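Local structure of restriction endonuclease LpnPI (Legionella pneumophila subsp. pneumophila str. Philadelphia 1, 4RZL) at residues K113-S118 with P130-F135; K46-M51 with L65-T70; V152-Y157 with N212-W217; A20-D25 with S42-G47. The protein is a cytosine modification-dependent restriction endonuclease, of which this chain is the N-terminal, SRA-type DNA recognition domain that probably binds the modified DNA. One frame throughout, in Å; residues are numbered along the deposited sequence.

Overall arrangement
Contacts 1, 2 and 3 all reach the one large mixed sheet, on its neighbouring strands 65-70, 132-137 and 147-155. Contact 1 packs helix 108-119 on it, contact 3 adds helix 212-220, with centres about 9 Å apart, and contact 2 lays the loop after helix 40-44 over strand 65-70, its centre about 13 Å from that of contact 1. Contact 4 ties the short strand 22-23, of a separate two-stranded sheet, to helix 40-44; it shares Lys46 and Gly47 with contact 2, about 10 Å away between centres, and its centre is about 18 Å from those of contacts 1 and 3. Along the chain contact 4 comes first, then 2, 1 and 3.

Contact 1. Residues K113-S118 with P130-F135; sequences KMLFDS and PPIFIF
Leu115 lays CD2 against CD of the Pro130 ring and meets Ile132 with the other branch of its fork. CD2 carries the tighter touch, 3.6 Å from CD of Pro130, and the two side chains cross at about a right angle. CD1 lies 4.1 Å from CD1 of Ile132, an end-on meeting in which the two aliphatic chains reach toward each other tip to tip. The leucine stands with CG beside its backbone N and opposite the carbonyl carbon (chi1 -65°), which aims the fork from helix 108-119 toward strand 132-137. Ile132 answers with its longer branch, CG1 and CD1, extended toward the helix. All three residues are buried, and the touches between them are apolar. Ile66 of the neighbouring strand also packs on Leu115 and on Pro130, widening the apolar surface under the helix. On another side of the helix, Lys113 NZ forms a salt bridge with Asp117 OD2 at 3.0 Å, one turn further on, using the syn lone pair of that oxygen. Phe116 packs edge-to-face on Phe185 of strand 176-187, so two successive helix residues are tied to different strands of one sheet. A helix packed in this way on the curved mixed sheet is consistent with the SRA-type domain of this protein.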
loop_
_atom_site.group_PDB
_atom_site.type_symbol
_atom_site.label_atom_id
_atom_site.label_comp_id
_atom_site.label_asym_id
_atom_site.label_seq_id
_atom_site.Cartn_x
_atom_site.Cartn_y
_atom_site.Cartn_z
ATOM N N LYS A 113 4.613 -3.979 12.196
ATOM C CA LYS A 113 4.464 -3.943 13.649
ATOM C C LYS A 113 4.672 -2.521 14.187
ATOM O O LYS A 113 3.915 -2.040 15.037
ATOM C CB LYS A 113 5.436 -4.916 14.329
ATOM C CG LYS A 113 5.305 -4.884 15.855
ATOM C CD LYS A 113 6.332 -5.763 16.571
ATOM C CE LYS A 113 6.284 -5.555 18.093
ATOM N NZ LYS A 113 4.865 -5.580 18.596
ATOM N N MET A 114 5.693 -1.840 13.684
ATOM C CA MET A 114 5.972 -0.469 14.119
ATOM C C MET A 114 4.829 0.489 13.799
ATOM O O MET A 114 4.448 1.307 14.636
ATOM C CB MET A 114 7.255 0.049 13.472
ATOM C CG MET A 114 8.520 -0.542 14.072
ATOM S SD MET A 114 9.963 0.038 13.179
ATOM C CE MET A 114 9.556 1.783 13.034
ATOM N N LEU A 115 4.288 0.361 12.589
ATOM C CA LEU A 115 3.224 1.236 12.115
ATOM C C LEU A 115 1.939 1.061 12.915
ATOM O O LEU A 115 1.301 2.045 13.284
ATOM C CB LEU A 115 2.938 0.978 10.642
ATOM C CG LEU A 115 4.027 1.302 9.638
ATOM C CD1 LEU A 115 3.506 0.967 8.253
ATOM C CD2 LEU A 115 4.393 2.744 9.730
ATOM N N PHE A 116 1.556 -0.182 13.197
ATOM C CA PHE A 116 0.334 -0.390 13.974
ATOM C C PHE A 116 0.530 -0.017 15.458
ATOM O O PHE A 116 -0.359 0.590 16.069
ATOM C CB PHE A 116 -0.160 -1.835 13.818
ATOM C CG PHE A 116 -0.878 -2.069 12.517
ATOM C CD1 PHE A 116 -0.159 -2.224 11.331
ATOM C CD2 PHE A 116 -2.267 -2.069 12.467
ATOM C CE1 PHE A 116 -0.820 -2.410 10.117
ATOM C CE2 PHE A 116 -2.939 -2.250 11.253
ATOM C CZ PHE A 116 -2.209 -2.427 10.077
ATOM N N ASP A 117 1.703 -0.309 16.017
ATOM C CA ASP A 117 1.984 0.081 17.405
ATOM C C ASP A 117 1.971 1.611 17.570
ATOM O O ASP A 117 1.454 2.127 18.547
ATOM C CB ASP A 117 3.327 -0.497 17.878
ATOM C CG ASP A 117 3.280 -2.027 18.058
ATOM O OD1 ASP A 117 2.170 -2.601 18.012
ATOM O OD2 ASP A 117 4.343 -2.649 18.273
ATOM N N SER A 118 2.554 2.324 16.612
ATOM C CA SER A 118 2.485 3.779 16.580
ATOM C C SER A 118 1.030 4.258 16.532
ATOM O O SER A 118 0.622 5.168 17.268
ATOM C CB SER A 118 3.252 4.317 15.365
ATOM O OG SER A 118 3.076 5.714 15.225
ATOM N N PRO A 130 3.872 7.018 7.894
ATOM C CA PRO A 130 3.894 7.735 6.624
ATOM C C PRO A 130 2.660 7.429 5.783
ATOM O O PRO A 130 1.915 6.505 6.089
ATOM C CB PRO A 130 5.143 7.182 5.944
ATOM C CG PRO A 130 5.147 5.753 6.382
ATOM C CD PRO A 130 4.580 5.729 7.789
ATOM N N PRO A 131 2.459 8.189 4.706
ATOM C CA PRO A 131 1.420 7.799 3.760
ATOM C C PRO A 131 1.677 6.389 3.241
ATOM O O PRO A 131 2.830 5.989 3.061
ATOM C CB PRO A 131 1.580 8.817 2.630
ATOM C CG PRO A 131 2.249 9.957 3.238
ATOM C CD PRO A 131 3.127 9.442 4.313
ATOM N N ILE A 132 0.613 5.639 3.010
ATOM C CA ILE A 132 0.745 4.324 2.403
ATOM C C ILE A 132 -0.044 4.324 1.102
ATOM O O ILE A 132 -1.212 4.741 1.080
ATOM C CB ILE A 132 0.243 3.209 3.339
ATOM C CG1 ILE A 132 1.152 3.101 4.566
ATOM C CG2 ILE A 132 0.188 1.882 2.611
ATOM C CD1 ILE A 132 0.575 2.251 5.683
ATOM N N PHE A 133 0.611 3.915 0.017
ATOM C CA PHE A 133 -0.061 3.750 -1.275
ATOM C C PHE A 133 -0.251 2.264 -1.587
ATOM O O PHE A 133 0.698 1.469 -1.488
ATOM C CB PHE A 133 0.733 4.393 -2.415
ATOM C CG PHE A 133 0.818 5.905 -2.356
ATOM C CD1 PHE A 133 0.109 6.637 -1.417
ATOM C CD2 PHE A 133 1.637 6.583 -3.240
ATOM C CE1 PHE A 133 0.203 8.013 -1.371
ATOM C CE2 PHE A 133 1.740 7.973 -3.194
ATOM C CZ PHE A 133 1.026 8.683 -2.258
ATOM N N ILE A 134 -1.463 1.890 -1.983
ATOM C CA ILE A 134 -1.759 0.503 -2.363
ATOM C C ILE A 134 -1.884 0.331 -3.867
ATOM O O ILE A 134 -2.590 1.102 -4.526
ATOM C CB ILE A 134 -3.068 0.000 -1.722
ATOM C CG1 ILE A 134 -3.018 0.148 -0.202
ATOM C CG2 ILE A 134 -3.365 -1.460 -2.135
ATOM C CD1 ILE A 134 -4.400 0.041 0.441
ATOM N N PHE A 135 -1.174 -0.654 -4.414
ATOM C CA PHE A 135 -1.305 -1.042 -5.834
ATOM C C PHE A 135 -1.621 -2.525 -5.916
ATOM O O PHE A 135 -1.114 -3.323 -5.108
ATOM C CB PHE A 135 -0.018 -0.767 -6.635
ATOM C CG PHE A 135 0.332 0.695 -6.785
ATOM C CD1 PHE A 135 1.076 1.349 -5.816
ATOM C CD2 PHE A 135 -0.043 1.397 -7.925
ATOM C CE1 PHE A 135 1.421 2.699 -5.963
ATOM C CE2 PHE A 135 0.291 2.736 -8.085
ATOM C CZ PHE A 135 1.020 3.395 -7.100
#

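Contact 2. Residues K46-M51 with L65-T70; sequences KGIGNM and LIVLYT
Leu65, which begins strand 65-70, turns its side chain toward the loop 46-51 and sets CD2 4.0 Å from CD1 of Ile48. The same methyl is 4.1 Å from CG1 of Ile48, so it lies against the longer branch of the isoleucine, both CG1 and CD1, and the two side chains are crossed at about a right angle. In Leu65 the CG carbon stands opposite the backbone N (chi1 174°), a setting from which CD2 reaches Ile48. Ile66 points away from the loop, to the face where Phe54 and Pro130 lie. With Val67 the chain returns to the loop side: its CG2 comes within 3.9 Å of Ile48 CD1 and 4.2 Å of Ile48 CG1, at a slanting angle. One isoleucine branch thus rests against methyls of two residues that are two apart on the strand, both on its strand-facing side. Bent by its second torsion (chi2 -72°), that branch folds over instead of extending, which brings both CG1 and CD1 to the strand. Leu65, Val67 and Ile48 are all buried, and their touches are apolar. Arg55 and Ala57 of strand 54-57 and Ile41 of helix 40-44 also touch Ile48. The arrangement is that of a connecting segment pinned by one isoleucine to the face of a mixed beta-sheet, here between helix 40-44 and strand 54-57 of the recognition domain.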
loop_
_atom_site.group_PDB
_atom_site.type_symbol
_atom_site.label_atom_id
_atom_site.label_comp_id
_atom_site.label_asym_id
_atom_site.label_seq_id
_atom_site.Cartn_x
_atom_site.Cartn_y
_atom_site.Cartn_z
ATOM N N LYS A 46 9.476 8.299 -8.028
ATOM C CA LYS A 46 10.918 8.279 -7.837
ATOM C C LYS A 46 11.228 8.143 -6.351
ATOM O O LYS A 46 10.670 8.874 -5.523
ATOM C CB LYS A 46 11.565 9.551 -8.399
ATOM C CG LYS A 46 11.445 9.698 -9.911
ATOM C CD LYS A 46 12.351 10.821 -10.425
ATOM C CE LYS A 46 11.992 11.244 -11.846
ATOM N NZ LYS A 46 11.938 10.099 -12.792
ATOM N N GLY A 47 12.108 7.204 -6.011
ATOM C CA GLY A 47 12.442 6.964 -4.619
ATOM C C GLY A 47 11.944 5.614 -4.147
ATOM O O GLY A 47 12.335 5.140 -3.085
ATOM N N ILE A 48 11.069 5.005 -4.944
ATOM C CA ILE A 48 10.508 3.691 -4.647
ATOM C C ILE A 48 11.185 2.642 -5.530
ATOM O O ILE A 48 11.296 2.834 -6.737
ATOM C CB ILE A 48 8.968 3.665 -4.873
ATOM C CG1 ILE A 48 8.248 4.528 -3.831
ATOM C CG2 ILE A 48 8.428 2.245 -4.821
ATOM C CD1 ILE A 48 8.232 3.916 -2.428
ATOM N N GLY A 49 11.632 1.537 -4.932
ATOM C CA GLY A 49 12.299 0.480 -5.674
ATOM C C GLY A 49 11.388 -0.221 -6.668
ATOM O O GLY A 49 10.174 0.001 -6.680
ATOM N N ASN A 50 11.957 -1.071 -7.514
ATOM C CA ASN A 50 11.158 -1.655 -8.578
ATOM C C ASN A 50 10.729 -3.097 -8.330
ATOM O O ASN A 50 10.256 -3.764 -9.250
ATOM C CB ASN A 50 11.886 -1.544 -9.929
ATOM C CG ASN A 50 13.235 -2.235 -9.941
ATOM O OD1 ASN A 50 13.504 -3.123 -9.139
ATOM N ND2 ASN A 50 14.080 -1.846 -10.883
ATOM N N MET A 51 10.866 -3.565 -7.089
ATOM C CA MET A 51 10.502 -4.947 -6.741
ATOM C C MET A 51 9.998 -5.101 -5.307
ATOM O O MET A 51 10.459 -4.411 -4.406
ATOM C CB MET A 51 11.691 -5.897 -6.943
ATOM C CG MET A 51 11.601 -6.749 -8.207
ATOM N N LEU A 65 7.312 7.409 2.603
ATOM C CA LEU A 65 6.201 6.785 1.885
ATOM C C LEU A 65 6.370 5.287 1.934
ATOM O O LEU A 65 7.490 4.777 1.824
ATOM C CB LEU A 65 6.135 7.247 0.421
ATOM C CG LEU A 65 5.094 6.533 -0.461
ATOM C CD1 LEU A 65 3.677 6.979 -0.115
ATOM C CD2 LEU A 65 5.362 6.716 -1.956
ATOM N N ILE A 66 5.261 4.581 2.099
ATOM C CA ILE A 66 5.271 3.141 1.941
ATOM C C ILE A 66 4.333 2.719 0.818
ATOM O O ILE A 66 3.199 3.177 0.730
ATOM C CB ILE A 66 4.885 2.453 3.254
ATOM C CG1 ILE A 66 6.043 2.588 4.254
ATOM C CG2 ILE A 66 4.521 1.005 3.013
ATOM C CD1 ILE A 66 5.687 2.169 5.628
ATOM N N VAL A 67 4.811 1.836 -0.044
ATOM C CA VAL A 67 3.958 1.271 -1.064
ATOM C C VAL A 67 3.728 -0.208 -0.752
ATOM O O VAL A 67 4.665 -0.949 -0.446
ATOM C CB VAL A 67 4.563 1.440 -2.485
ATOM C CG1 VAL A 67 3.822 0.585 -3.483
ATOM C CG2 VAL A 67 4.532 2.894 -2.900
ATOM N N LEU A 68 2.467 -0.613 -0.794
ATOM C CA LEU A 68 2.092 -2.007 -0.661
ATOM C C LEU A 68 1.627 -2.501 -2.006
ATOM O O LEU A 68 0.755 -1.895 -2.630
ATOM C CB LEU A 68 0.984 -2.203 0.375
ATOM C CG LEU A 68 1.273 -1.674 1.778
ATOM C CD1 LEU A 68 0.093 -2.013 2.685
ATOM C CD2 LEU A 68 2.580 -2.247 2.297
ATOM N N TYR A 69 2.193 -3.617 -2.442
ATOM C CA TYR A 69 1.885 -4.157 -3.749
ATOM C C TYR A 69 1.515 -5.628 -3.623
ATOM O O TYR A 69 2.216 -6.405 -2.977
ATOM C CB TYR A 69 3.085 -3.964 -4.696
ATOM C CG TYR A 69 2.938 -4.722 -5.976
ATOM C CD1 TYR A 69 1.971 -4.355 -6.894
ATOM C CD2 TYR A 69 3.746 -5.815 -6.266
ATOM C CE1 TYR A 69 1.804 -5.043 -8.067
ATOM C CE2 TYR A 69 3.590 -6.514 -7.450
ATOM C CZ TYR A 69 2.611 -6.113 -8.350
ATOM O OH TYR A 69 2.414 -6.776 -9.535
ATOM N N THR A 70 0.399 -6.011 -4.227
ATOM C CA THR A 70 -0.006 -7.399 -4.183
ATOM C C THR A 70 -0.514 -7.862 -5.547
ATOM O O THR A 70 -1.104 -7.084 -6.301
ATOM C CB THR A 70 -1.103 -7.635 -3.134
ATOM O OG1 THR A 70 -1.603 -8.968 -3.276
ATOM C CG2 THR A 70 -2.248 -6.666 -3.319
#

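Contact 3. Residues V152-Y157 with N212-W217; sequences VAVPGY and NPFYQW
Val154 lies over one face of the Trp217 indole, and this CH-pi contact is the heart of the joint between strand 152-155 and helix 212-217, short segments whose axes run nearly parallel, 10° apart. CB stands 3.7 Å from the centroid of the six-membered ring and only 9° off its normal, almost directly above the middle. The two methyls straddle this point: CG1 rests 3.7 Å from Trp217 CE3, while CG2 settles on the other side, 3.7 Å from NE1. Val154 and Trp217 run past each other in opposite directions. The indole is carried there by a CG placed opposite the backbone N (chi1 173°).

Apolar packing extends the patch on both sides. Val154 CG1 also meets the edge of the Phe214 ring, near its plane, at 3.8 Å from CD1, so one methyl touches two aromatic residues three apart on the helix. Pro155 CD approaches CH2 of Trp217 at 3.9 Å; the two side chains cross at about a right angle, the proline coming in obliquely to the indole. Phe116 and Thr119 of helix 108-119 touch Pro155, and Thr119 also touches Trp217, bringing a second helix to the joint.

The polar link is a water bridge. Water 1 donates to Pro155 O at 2.7 Å and accepts from Trp217 NE1 at 3.2 Å, joining the end of the strand to the indole N-H. The chemistry implies a joint held mainly by dispersion over an aromatic face; the indole N-H is satisfied by the bridging water, while packing on its face probably restrains the ring.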
loop_
_atom_site.group_PDB
_atom_site.type_symbol
_atom_site.label_atom_id
_atom_site.label_comp_id
_atom_site.label_asym_id
_atom_site.label_seq_id
_atom_site.Cartn_x
_atom_site.Cartn_y
_atom_site.Cartn_z
ATOM N N VAL A 152 -4.806 5.784 -1.064
ATOM C CA VAL A 152 -3.952 6.143 0.067
ATOM C C VAL A 152 -4.539 5.470 1.301
ATOM O O VAL A 152 -5.746 5.578 1.540
ATOM C CB VAL A 152 -3.904 7.670 0.321
ATOM C CG1 VAL A 152 -2.910 8.005 1.451
ATOM C CG2 VAL A 152 -3.588 8.436 -0.953
ATOM N N ALA A 153 -3.708 4.798 2.091
ATOM C CA ALA A 153 -4.223 4.010 3.201
ATOM C C ALA A 153 -3.549 4.351 4.521
ATOM O O ALA A 153 -2.443 4.906 4.546
ATOM C CB ALA A 153 -4.050 2.514 2.914
ATOM N N VAL A 154 -4.232 4.025 5.620
ATOM C CA VAL A 154 -3.665 4.178 6.948
ATOM C C VAL A 154 -3.944 2.917 7.746
ATOM O O VAL A 154 -4.955 2.246 7.505
ATOM C CB VAL A 154 -4.226 5.415 7.698
ATOM C CG1 VAL A 154 -3.891 6.694 6.907
ATOM C CG2 VAL A 154 -5.733 5.286 7.949
ATOM N N PRO A 155 -3.055 2.598 8.703
ATOM C CA PRO A 155 -3.201 1.389 9.527
ATOM C C PRO A 155 -4.450 1.414 10.389
ATOM O O PRO A 155 -4.771 2.456 10.959
ATOM C CB PRO A 155 -1.933 1.392 10.408
ATOM C CG PRO A 155 -0.937 2.283 9.646
ATOM C CD PRO A 155 -1.804 3.330 8.997
ATOM N N GLY A 156 -5.124 0.275 10.494
ATOM C CA GLY A 156 -6.275 0.145 11.364
ATOM C C GLY A 156 -7.567 0.416 10.625
ATOM O O GLY A 156 -7.568 0.740 9.428
ATOM N N TYR A 157 -8.674 0.289 11.343
ATOM C CA TYR A 157 -9.994 0.480 10.752
ATOM C C TYR A 157 -10.972 0.854 11.865
ATOM O O TYR A 157 -10.891 0.291 12.950
ATOM C CB TYR A 157 -10.458 -0.793 10.011
ATOM C CG TYR A 157 -11.663 -0.526 9.137
ATOM C CD1 TYR A 157 -11.509 -0.049 7.842
ATOM C CD2 TYR A 157 -12.953 -0.697 9.624
ATOM C CE1 TYR A 157 -12.604 0.232 7.049
ATOM C CE2 TYR A 157 -14.063 -0.413 8.840
ATOM C CZ TYR A 157 -13.879 0.051 7.556
ATOM O OH TYR A 157 -14.969 0.336 6.771
ATOM N N ASN A 212 -4.445 15.984 2.355
ATOM C CA ASN A 212 -5.069 16.587 3.528
ATOM C C ASN A 212 -5.865 15.588 4.396
ATOM O O ASN A 212 -5.791 15.661 5.617
ATOM C CB ASN A 212 -5.947 17.769 3.108
ATOM C CG ASN A 212 -5.169 19.088 3.088
ATOM O OD1 ASN A 212 -3.930 19.100 3.121
ATOM N ND2 ASN A 212 -5.889 20.196 3.020
ATOM N N PRO A 213 -6.606 14.642 3.783
ATOM C CA PRO A 213 -7.249 13.667 4.682
ATOM C C PRO A 213 -6.254 12.774 5.431
ATOM O O PRO A 213 -6.572 12.266 6.505
ATOM C CB PRO A 213 -8.118 12.836 3.736
ATOM C CG PRO A 213 -8.427 13.787 2.608
ATOM C CD PRO A 213 -7.148 14.561 2.414
ATOM N N PHE A 214 -5.065 12.587 4.876
ATOM C CA PHE A 214 -4.038 11.832 5.585
ATOM C C PHE A 214 -3.550 12.656 6.771
ATOM O O PHE A 214 -3.454 12.158 7.891
ATOM C CB PHE A 214 -2.865 11.466 4.669
ATOM C CG PHE A 214 -1.670 10.930 5.413
ATOM C CD1 PHE A 214 -1.666 9.629 5.895
ATOM C CD2 PHE A 214 -0.566 11.734 5.654
ATOM C CE1 PHE A 214 -0.576 9.135 6.588
ATOM C CE2 PHE A 214 0.531 11.247 6.346
ATOM C CZ PHE A 214 0.527 9.950 6.817
ATOM N N TYR A 215 -3.244 13.925 6.523
ATOM C CA TYR A 215 -2.730 14.789 7.593
ATOM C C TYR A 215 -3.772 15.018 8.677
ATOM O O TYR A 215 -3.441 15.154 9.843
ATOM C CB TYR A 215 -2.242 16.111 7.009
ATOM C CG TYR A 215 -1.007 15.913 6.167
ATOM C CD1 TYR A 215 0.127 15.316 6.713
ATOM C CD2 TYR A 215 -0.977 16.284 4.831
ATOM C CE1 TYR A 215 1.258 15.113 5.957
ATOM C CE2 TYR A 215 0.156 16.090 4.064
ATOM C CZ TYR A 215 1.271 15.506 4.634
ATOM O OH TYR A 215 2.411 15.299 3.881
ATOM N N GLN A 216 -5.039 15.026 8.284
ATOM C CA GLN A 216 -6.123 15.076 9.241
ATOM C C GLN A 216 -6.098 13.822 10.127
ATOM O O GLN A 216 -6.196 13.922 11.353
ATOM C CB GLN A 216 -7.464 15.222 8.515
ATOM C CG GLN A 216 -8.650 15.518 9.432
ATOM C CD GLN A 216 -9.159 14.313 10.182
ATOM O OE1 GLN A 216 -9.316 14.352 11.408
ATOM N NE2 GLN A 216 -9.437 13.237 9.455
ATOM N N TRP A 217 -5.988 12.648 9.507
ATOM C CA TRP A 217 -5.920 11.397 10.264
ATOM C C TRP A 217 -4.721 11.380 11.216
ATOM O O TRP A 217 -4.830 10.906 12.344
ATOM C CB TRP A 217 -5.846 10.182 9.324
ATOM C CG TRP A 217 -5.607 8.897 10.061
ATOM C CD1 TRP A 217 -6.554 8.094 10.659
ATOM C CD2 TRP A 217 -4.334 8.264 10.297
ATOM N NE1 TRP A 217 -5.942 6.997 11.236
ATOM C CE2 TRP A 217 -4.587 7.075 11.032
ATOM C CE3 TRP A 217 -3.012 8.571 9.943
ATOM C CZ2 TRP A 217 -3.559 6.206 11.435
ATOM C CZ3 TRP A 217 -1.990 7.709 10.344
ATOM C CH2 TRP A 217 -2.273 6.537 11.085
HETATM O O HOH W 1 -6.708 3.960 12.056
#

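Contact 4. Residues A20-D25 with S42-G47; sequences ADLIID and SKIIKG
Leu22 is the residue of segment 20-25 that meets the end of helix 40-44 directly; Ala20, two residues earlier, directs its methyl the same way but stays short of close contact. The carbonyl of Ala20 instead accepts a hydrogen bond from Arg195 NH2, an atom that also binds Ile44 O, so one guanidinium nitrogen clasps both segments. At Leu22 the fork divides between two successive residues. CD2 lies 3.9 Å from CG2 of Ile44, with CG of the leucine 4.2 Å from the same methyl, and the two side chains meet at a slant. CD1 sits 4.2 Å from CD1 of Ile45, whose chain runs at about a right angle to that of the leucine. Ile44 uses its short branch, CG2, whereas Ile45, the first residue to leave the helical conformation, reaches over with the tip of its long one. Its second torsion is extended (chi2 171°), which carries CD1 across to the leucine although its CB is not aimed there. Phe133 packs on both Leu22 and Ile45, and Phe135 on Leu22, so aromatic rings of strand 132-137 underlie the aliphatic cluster. Beyond Leu22 the chain runs away from helix 40-44. The chemistry implies a buried aliphatic joint whose apolar touches impose little direction, while Arg195, bonded to both carbonyls, adds a directional polar tie.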
loop_
_atom_site.group_PDB
_atom_site.type_symbol
_atom_site.label_atom_id
_atom_site.label_comp_id
_atom_site.label_asym_id
_atom_site.label_seq_id
_atom_site.Cartn_x
_atom_site.Cartn_y
_atom_site.Cartn_z
ATOM N N ALA A 20 2.477 11.343 -14.287
ATOM C CA ALA A 20 1.074 11.020 -14.024
ATOM C C ALA A 20 0.639 11.404 -12.601
ATOM O O ALA A 20 1.444 11.429 -11.673
ATOM C CB ALA A 20 0.832 9.529 -14.245
ATOM N N ASP A 21 -0.644 11.696 -12.444
ATOM C CA ASP A 21 -1.261 11.736 -11.130
ATOM C C ASP A 21 -1.648 10.309 -10.735
ATOM O O ASP A 21 -1.871 9.457 -11.604
ATOM C CB ASP A 21 -2.508 12.628 -11.129
ATOM C CG ASP A 21 -2.233 14.031 -11.665
ATOM O OD1 ASP A 21 -1.508 14.797 -11.003
ATOM O OD2 ASP A 21 -2.765 14.369 -12.747
ATOM N N LEU A 22 -1.749 10.050 -9.436
ATOM C CA LEU A 22 -2.300 8.779 -8.960
ATOM C C LEU A 22 -3.810 8.905 -8.704
ATOM O O LEU A 22 -4.250 9.628 -7.808
ATOM C CB LEU A 22 -1.579 8.300 -7.691
ATOM C CG LEU A 22 -0.190 7.692 -7.951
ATOM C CD1 LEU A 22 0.559 7.441 -6.632
ATOM C CD2 LEU A 22 -0.342 6.399 -8.757
ATOM N N ILE A 23 -4.589 8.190 -9.503
ATOM C CA ILE A 23 -6.050 8.284 -9.494
ATOM C C ILE A 23 -6.689 6.963 -9.065
ATOM O O ILE A 23 -6.301 5.906 -9.556
ATOM C CB ILE A 23 -6.573 8.678 -10.889
ATOM C CG1 ILE A 23 -6.134 10.111 -11.214
ATOM C CG2 ILE A 23 -8.109 8.563 -10.962
ATOM C CD1 ILE A 23 -6.479 10.555 -12.613
ATOM N N ILE A 24 -7.654 7.036 -8.151
ATOM C CA ILE A 24 -8.347 5.854 -7.640
ATOM C C ILE A 24 -8.795 4.933 -8.771
ATOM O O ILE A 24 -9.518 5.349 -9.682
ATOM C CB ILE A 24 -9.571 6.233 -6.782
ATOM C CG1 ILE A 24 -9.121 6.767 -5.419
ATOM C CG2 ILE A 24 -10.502 5.025 -6.608
ATOM C CD1 ILE A 24 -8.422 5.725 -4.552
ATOM N N ASP A 25 -8.286 3.704 -8.716
ATOM C CA ASP A 25 -8.597 2.607 -9.634
ATOM C C ASP A 25 -8.186 2.840 -11.087
ATOM O O ASP A 25 -8.588 2.091 -11.973
ATOM C CB ASP A 25 -10.081 2.258 -9.551
ATOM C CG ASP A 25 -10.443 1.616 -8.218
ATOM O OD1 ASP A 25 -9.511 1.149 -7.518
ATOM O OD2 ASP A 25 -11.642 1.563 -7.876
ATOM N N SER A 42 7.829 2.080 -9.833
ATOM C CA SER A 42 9.055 2.855 -9.624
ATOM C C SER A 42 9.197 3.983 -10.651
ATOM O O SER A 42 9.919 4.948 -10.425
ATOM C CB SER A 42 10.297 1.948 -9.652
ATOM O OG SER A 42 10.283 1.097 -10.784
ATOM N N LYS A 43 8.513 3.869 -11.780
ATOM C CA LYS A 43 8.526 4.960 -12.760
ATOM C C LYS A 43 7.619 6.114 -12.326
ATOM O O LYS A 43 7.950 7.286 -12.506
ATOM C CB LYS A 43 8.103 4.457 -14.131
ATOM C CG LYS A 43 8.440 5.441 -15.237
ATOM C CD LYS A 43 8.296 4.785 -16.584
ATOM C CE LYS A 43 8.856 5.667 -17.673
ATOM N NZ LYS A 43 8.666 5.014 -18.987
ATOM N N ILE A 44 6.471 5.771 -11.751
ATOM C CA ILE A 44 5.531 6.766 -11.251
ATOM C C ILE A 44 6.119 7.532 -10.075
ATOM O O ILE A 44 5.972 8.751 -9.967
ATOM C CB ILE A 44 4.210 6.105 -10.799
ATOM C CG1 ILE A 44 3.577 5.333 -11.950
ATOM C CG2 ILE A 44 3.240 7.145 -10.238
ATOM C CD1 ILE A 44 2.396 4.451 -11.518
ATOM N N ILE A 45 6.760 6.799 -9.169
ATOM C CA ILE A 45 7.235 7.394 -7.925
ATOM C C ILE A 45 8.734 7.224 -7.792
ATOM O O ILE A 45 9.206 6.134 -7.473
ATOM C CB ILE A 45 6.551 6.757 -6.697
ATOM C CG1 ILE A 45 5.043 6.650 -6.925
ATOM C CG2 ILE A 45 6.860 7.545 -5.439
ATOM C CD1 ILE A 45 4.313 5.844 -5.853
ATOM N N LYS A 46 9.476 8.299 -8.028
ATOM C CA LYS A 46 10.918 8.279 -7.837
ATOM C C LYS A 46 11.228 8.143 -6.351
ATOM O O LYS A 46 10.670 8.874 -5.523
ATOM C CB LYS A 46 11.565 9.551 -8.399
ATOM C CG LYS A 46 11.445 9.698 -9.911
ATOM C CD LYS A 46 12.351 10.821 -10.425
ATOM C CE LYS A 46 11.992 11.244 -11.846
ATOM N NZ LYS A 46 11.938 10.099 -12.792
ATOM N N GLY A 47 12.108 7.204 -6.011
ATOM C CA GLY A 47 12.442 6.964 -4.619
ATOM C C GLY A 47 11.944 5.614 -4.147
ATOM O O GLY A 47 12.335 5.140 -3.085
#